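Local structure of phosphatidylglycerophosphatase B (Bacillus subtilis, 6FMX) at residues R120-E131 / R184-D194. The protein dephosphorylates phosphatidylglycerophosphate to phosphatidylglycerol in the cell membrane and also hydrolyses undecaprenyl pyrophosphate to the lipid carrier undecaprenyl phosphate. Sequence-based numbering, arbitrary orientation.
Sequences RVRPDFAPLVHE and RVYLGVHFVTD. With WO4 (tungstate(VI)ion), chain G.
The first and third phosphatase motifs of the PAP2 fold meet at the tungstate site, where Arg122 NH1 lies over one face of the ring of His190, the assigned nucleophile, offset toward its rim and 3.2 Å from His190 CE1. Guanidinium and imidazole planes are 32° apart. Arg122 NH1 also donates to Val189 O (2.9 Å) and, in a very short bond, to tungstate O1. A bend at chi2 (-101°) turns the Arg122 chain toward the anion, and Glu131 CB packs over a guanidinium face. His190 NE2 is modelled 2.6 Å from the tungsten, a tight fit that leaves the ion's exact placement doubtful. Arg184, itself held by Thr69, reaches tungstate O1 through NH2; Lys115, Ser138, Gly139 and His140 also hydrogen-bond the tungstate.

Beyond the site, Pro123 lies over one face of the Phe191 ring in a CH-pi contact, CG 3.5 Å from the centroid and almost on the ring normal. The extended Arg120 chain brings its guanidinium centre under Phe191 CD2, and Arg120 NH1 forks: a nearly straight, in-plane bond to Thr193 OG1 (2.8 Å, 176°) and a salt bridge to Asp194 OD1, met from above the carboxylate. Asp46 takes up Arg120 NH2 and Thr193 OG1. Asp194 is thought to stabilise the nucleophilic histidine; Asp194 OD2 receives the Phe191 N-H and bonds Ser135.

At the other end, helix 166-186 closes in a Schellman motif at Gly188. Val129 CG2 packs on Val189 CG1 at 3.6 Å, and Leu128 N donates to Leu187 O. Two waters donate to Gly188 O, one accepting from Asp124 N at 3.0 Å, the other from Ala126 N at 2.7 Å.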
loop_
_atom_site.group_PDB
_atom_site.type_symbol
_atom_site.label_atom_id
_atom_site.label_comp_id
_atom_site.label_asym_id
_atom_site.label_seq_id
_atom_site.Cartn_x
_atom_site.Cartn_y
_atom_site.Cartn_z
ATOM N N ARG A 120 -12.780 12.232 -4.876
ATOM C CA ARG A 120 -12.575 13.019 -3.667
ATOM C C ARG A 120 -11.526 14.102 -3.894
ATOM O O ARG A 120 -10.475 13.860 -4.495
ATOM C CB ARG A 120 -12.159 12.138 -2.486
ATOM C CG ARG A 120 -12.281 12.896 -1.161
ATOM C CD ARG A 120 -11.534 12.244 -0.022
ATOM N NE ARG A 120 -11.956 12.749 1.283
ATOM C CZ ARG A 120 -11.707 12.117 2.426
ATOM N NH1 ARG A 120 -11.032 10.969 2.415
ATOM N NH2 ARG A 120 -12.126 12.623 3.578
ATOM N N VAL A 121 -11.824 15.303 -3.394
ATOM C CA VAL A 121 -10.901 16.429 -3.478
ATOM C C VAL A 121 -9.775 16.237 -2.470
ATOM O O VAL A 121 -9.995 15.775 -1.343
ATOM C CB VAL A 121 -11.672 17.745 -3.241
ATOM C CG1 VAL A 121 -10.739 18.919 -3.193
ATOM C CG2 VAL A 121 -12.713 17.974 -4.328
ATOM N N ARG A 122 -8.552 16.587 -2.879
ATOM C CA ARG A 122 -7.378 16.460 -2.022
ATOM C C ARG A 122 -7.447 17.443 -0.850
ATOM O O ARG A 122 -8.196 18.420 -0.893
ATOM C CB ARG A 122 -6.113 16.719 -2.836
ATOM C CG ARG A 122 -5.869 15.729 -3.944
ATOM C CD ARG A 122 -4.823 14.715 -3.524
ATOM N NE ARG A 122 -4.598 13.706 -4.547
ATOM C CZ ARG A 122 -3.626 12.805 -4.491
ATOM N NH1 ARG A 122 -2.802 12.794 -3.455
ATOM N NH2 ARG A 122 -3.480 11.916 -5.466
ATOM N N PRO A 123 -6.667 17.203 0.212
ATOM C CA PRO A 123 -6.688 18.142 1.352
ATOM C C PRO A 123 -6.369 19.583 0.972
ATOM O O PRO A 123 -7.136 20.498 1.311
ATOM C CB PRO A 123 -5.630 17.549 2.297
ATOM C CG PRO A 123 -5.670 16.071 2.003
ATOM C CD PRO A 123 -5.885 15.981 0.513
ATOM N N ASP A 124 -5.236 19.805 0.299
ATOM C CA ASP A 124 -4.812 21.115 -0.216
ATOM C C ASP A 124 -4.750 22.200 0.859
ATOM O O ASP A 124 -4.973 23.379 0.578
ATOM C CB ASP A 124 -5.685 21.566 -1.389
ATOM C CG ASP A 124 -5.110 21.125 -2.720
ATOM O OD1 ASP A 124 -3.882 21.311 -2.918
ATOM O OD2 ASP A 124 -5.856 20.571 -3.554
ATOM N N PHE A 125 -4.419 21.821 2.089
ATOM C CA PHE A 125 -4.061 22.789 3.116
ATOM C C PHE A 125 -2.584 23.131 3.068
ATOM O O PHE A 125 -2.217 24.304 3.169
ATOM C CB PHE A 125 -4.411 22.255 4.506
ATOM C CG PHE A 125 -5.836 21.820 4.634
ATOM C CD1 PHE A 125 -6.862 22.751 4.573
ATOM C CD2 PHE A 125 -6.157 20.481 4.810
ATOM C CE1 PHE A 125 -8.182 22.358 4.678
ATOM C CE2 PHE A 125 -7.479 20.082 4.923
ATOM C CZ PHE A 125 -8.490 21.022 4.857
ATOM N N ALA A 126 -1.740 22.127 2.895
ATOM C CA ALA A 126 -0.307 22.313 3.048
ATOM C C ALA A 126 0.477 21.172 2.417
ATOM O O ALA A 126 1.298 20.543 3.097
ATOM C CB ALA A 126 0.040 22.426 4.532
ATOM N N PRO A 127 0.292 20.888 1.131
ATOM C CA PRO A 127 0.990 19.743 0.537
ATOM C C PRO A 127 2.482 20.019 0.453
ATOM O O PRO A 127 2.905 21.145 0.186
ATOM C CB PRO A 127 0.366 19.630 -0.856
ATOM C CG PRO A 127 -0.008 21.052 -1.189
ATOM C CD PRO A 127 -0.407 21.695 0.114
ATOM N N LEU A 128 3.284 18.982 0.688
ATOM C CA LEU A 128 4.721 19.091 0.503
ATOM C C LEU A 128 5.200 18.374 -0.749
ATOM O O LEU A 128 6.376 18.491 -1.108
ATOM C CB LEU A 128 5.459 18.534 1.723
ATOM C CG LEU A 128 5.355 19.418 2.964
ATOM C CD1 LEU A 128 5.894 18.681 4.188
ATOM C CD2 LEU A 128 6.088 20.754 2.730
ATOM N N VAL A 129 4.324 17.634 -1.420
ATOM C CA VAL A 129 4.673 16.941 -2.651
ATOM C C VAL A 129 3.562 17.169 -3.664
ATOM O O VAL A 129 2.435 17.542 -3.325
ATOM C CB VAL A 129 4.914 15.426 -2.441
ATOM C CG1 VAL A 129 6.242 15.193 -1.727
ATOM C CG2 VAL A 129 3.768 14.778 -1.686
ATOM N N HIS A 130 3.903 16.945 -4.926
ATOM C CA HIS A 130 2.979 17.156 -6.026
ATOM C C HIS A 130 2.052 15.957 -6.188
ATOM O O HIS A 130 2.424 14.814 -5.914
ATOM C CB HIS A 130 3.753 17.402 -7.323
ATOM C CG HIS A 130 3.001 17.028 -8.561
ATOM N ND1 HIS A 130 2.229 17.931 -9.260
ATOM C CD2 HIS A 130 2.908 15.854 -9.232
ATOM C CE1 HIS A 130 1.686 17.329 -10.303
ATOM N NE2 HIS A 130 2.080 16.068 -10.309
ATOM N N GLU A 131 0.830 16.234 -6.633
ATOM C CA GLU A 131 -0.131 15.197 -6.977
ATOM C C GLU A 131 -0.977 15.695 -8.139
ATOM O O GLU A 131 -1.183 16.900 -8.298
ATOM C CB GLU A 131 -1.020 14.825 -5.779
ATOM C CG GLU A 131 -1.657 16.021 -5.067
ATOM C CD GLU A 131 -2.860 16.564 -5.812
ATOM O OE1 GLU A 131 -3.218 17.749 -5.621
ATOM O OE2 GLU A 131 -3.454 15.786 -6.597
ATOM N N ARG A 184 2.020 9.984 3.687
ATOM C CA ARG A 184 1.043 10.687 2.856
ATOM C C ARG A 184 0.221 11.671 3.673
ATOM O O ARG A 184 -0.157 12.735 3.167
ATOM C CB ARG A 184 0.107 9.701 2.145
ATOM C CG ARG A 184 0.815 8.530 1.462
ATOM C CD ARG A 184 1.881 9.042 0.500
ATOM N NE ARG A 184 1.309 9.674 -0.685
ATOM C CZ ARG A 184 2.015 10.378 -1.566
ATOM N NH1 ARG A 184 3.319 10.555 -1.393
ATOM N NH2 ARG A 184 1.416 10.912 -2.619
ATOM N N VAL A 185 -0.071 11.340 4.930
ATOM C CA VAL A 185 -0.792 12.279 5.779
ATOM C C VAL A 185 0.142 13.388 6.246
ATOM O O VAL A 185 -0.210 14.573 6.206
ATOM C CB VAL A 185 -1.443 11.548 6.965
ATOM C CG1 VAL A 185 -2.194 12.540 7.826
ATOM C CG2 VAL A 185 -2.388 10.435 6.458
ATOM N N TYR A 186 1.353 13.021 6.674
ATOM C CA TYR A 186 2.367 14.004 7.057
ATOM C C TYR A 186 2.609 15.027 5.951
ATOM O O TYR A 186 2.689 16.236 6.209
ATOM C CB TYR A 186 3.681 13.288 7.407
ATOM C CG TYR A 186 4.807 14.235 7.792
ATOM C CD1 TYR A 186 5.543 14.904 6.823
ATOM C CD2 TYR A 186 5.145 14.440 9.123
ATOM C CE1 TYR A 186 6.560 15.777 7.165
ATOM C CE2 TYR A 186 6.181 15.308 9.478
ATOM C CZ TYR A 186 6.878 15.970 8.488
ATOM O OH TYR A 186 7.894 16.842 8.809
ATOM N N LEU A 187 2.793 14.557 4.721
ATOM C CA LEU A 187 3.122 15.430 3.603
ATOM C C LEU A 187 1.913 16.185 3.061
ATOM O O LEU A 187 2.051 16.920 2.075
ATOM C CB LEU A 187 3.783 14.624 2.479
ATOM C CG LEU A 187 5.132 13.992 2.828
ATOM C CD1 LEU A 187 5.549 12.963 1.788
ATOM C CD2 LEU A 187 6.209 15.078 2.985
ATOM N N GLY A 188 0.743 16.009 3.665
ATOM C CA GLY A 188 -0.411 16.816 3.322
ATOM C C GLY A 188 -1.014 16.573 1.956
ATOM O O GLY A 188 -1.595 17.497 1.371
ATOM N N VAL A 189 -0.929 15.348 1.435
ATOM C CA VAL A 189 -1.517 15.029 0.139
ATOM C C VAL A 189 -2.589 13.952 0.220
ATOM O O VAL A 189 -3.304 13.735 -0.768
ATOM C CB VAL A 189 -0.439 14.636 -0.894
ATOM C CG1 VAL A 189 0.360 15.868 -1.291
ATOM C CG2 VAL A 189 0.475 13.569 -0.338
ATOM N N HIS A 190 -2.741 13.290 1.359
ATOM C CA HIS A 190 -3.853 12.383 1.554
ATOM C C HIS A 190 -4.443 12.630 2.928
ATOM O O HIS A 190 -3.743 13.048 3.861
ATOM C CB HIS A 190 -3.436 10.914 1.422
ATOM C CG HIS A 190 -3.175 10.477 0.010
ATOM N ND1 HIS A 190 -4.164 10.416 -0.945
ATOM C CD2 HIS A 190 -2.045 10.044 -0.593
ATOM C CE1 HIS A 190 -3.651 9.995 -2.086
ATOM N NE2 HIS A 190 -2.370 9.741 -1.896
ATOM N N PHE A 191 -5.736 12.359 3.039
ATOM C CA PHE A 191 -6.379 12.238 4.331
ATOM C C PHE A 191 -6.107 10.855 4.909
ATOM O O PHE A 191 -5.829 9.896 4.184
ATOM C CB PHE A 191 -7.891 12.428 4.214
ATOM C CG PHE A 191 -8.310 13.797 3.753
ATOM C CD1 PHE A 191 -8.216 14.888 4.602
ATOM C CD2 PHE A 191 -8.839 13.983 2.486
ATOM C CE1 PHE A 191 -8.629 16.146 4.186
ATOM C CE2 PHE A 191 -9.256 15.243 2.068
ATOM C CZ PHE A 191 -9.151 16.318 2.920
ATOM N N VAL A 192 -6.229 10.751 6.233
ATOM C CA VAL A 192 -6.066 9.460 6.891
ATOM C C VAL A 192 -6.996 8.422 6.269
ATOM O O VAL A 192 -6.598 7.277 6.024
ATOM C CB VAL A 192 -6.300 9.604 8.408
ATOM C CG1 VAL A 192 -6.718 8.268 9.035
ATOM C CG2 VAL A 192 -5.048 10.124 9.069
ATOM N N THR A 193 -8.243 8.803 5.984
ATOM C CA THR A 193 -9.168 7.817 5.433
ATOM C C THR A 193 -8.770 7.377 4.030
ATOM O O THR A 193 -9.038 6.228 3.651
ATOM C CB THR A 193 -10.599 8.359 5.432
ATOM O OG1 THR A 193 -10.616 9.662 4.836
ATOM C CG2 THR A 193 -11.134 8.429 6.854
ATOM N N ASP A 194 -8.160 8.265 3.232
ATOM C CA ASP A 194 -7.586 7.823 1.963
ATOM C C ASP A 194 -6.554 6.730 2.192
ATOM O O ASP A 194 -6.464 5.770 1.415
ATOM C CB ASP A 194 -6.909 8.971 1.208
ATOM C CG ASP A 194 -7.813 10.146 0.958
ATOM O OD1 ASP A 194 -9.038 9.952 0.788
ATOM O OD2 ASP A 194 -7.263 11.270 0.888
HETATM W W WO4 G . -1.366 9.095 -4.182
HETATM O O1 WO4 G . -1.092 11.103 -3.966
HETATM O O2 WO4 G . -3.311 8.658 -4.562
HETATM O O3 WO4 G . -0.339 8.466 -5.824
HETATM O O4 WO4 G . -0.831 8.220 -2.457
HETATM O O HOH W 1 -3.294 17.962 -0.968
HETATM O O HOH W 2 -2.662 19.639 2.975
HETATM O O HOH W 3 3.024 12.220 -4.990
#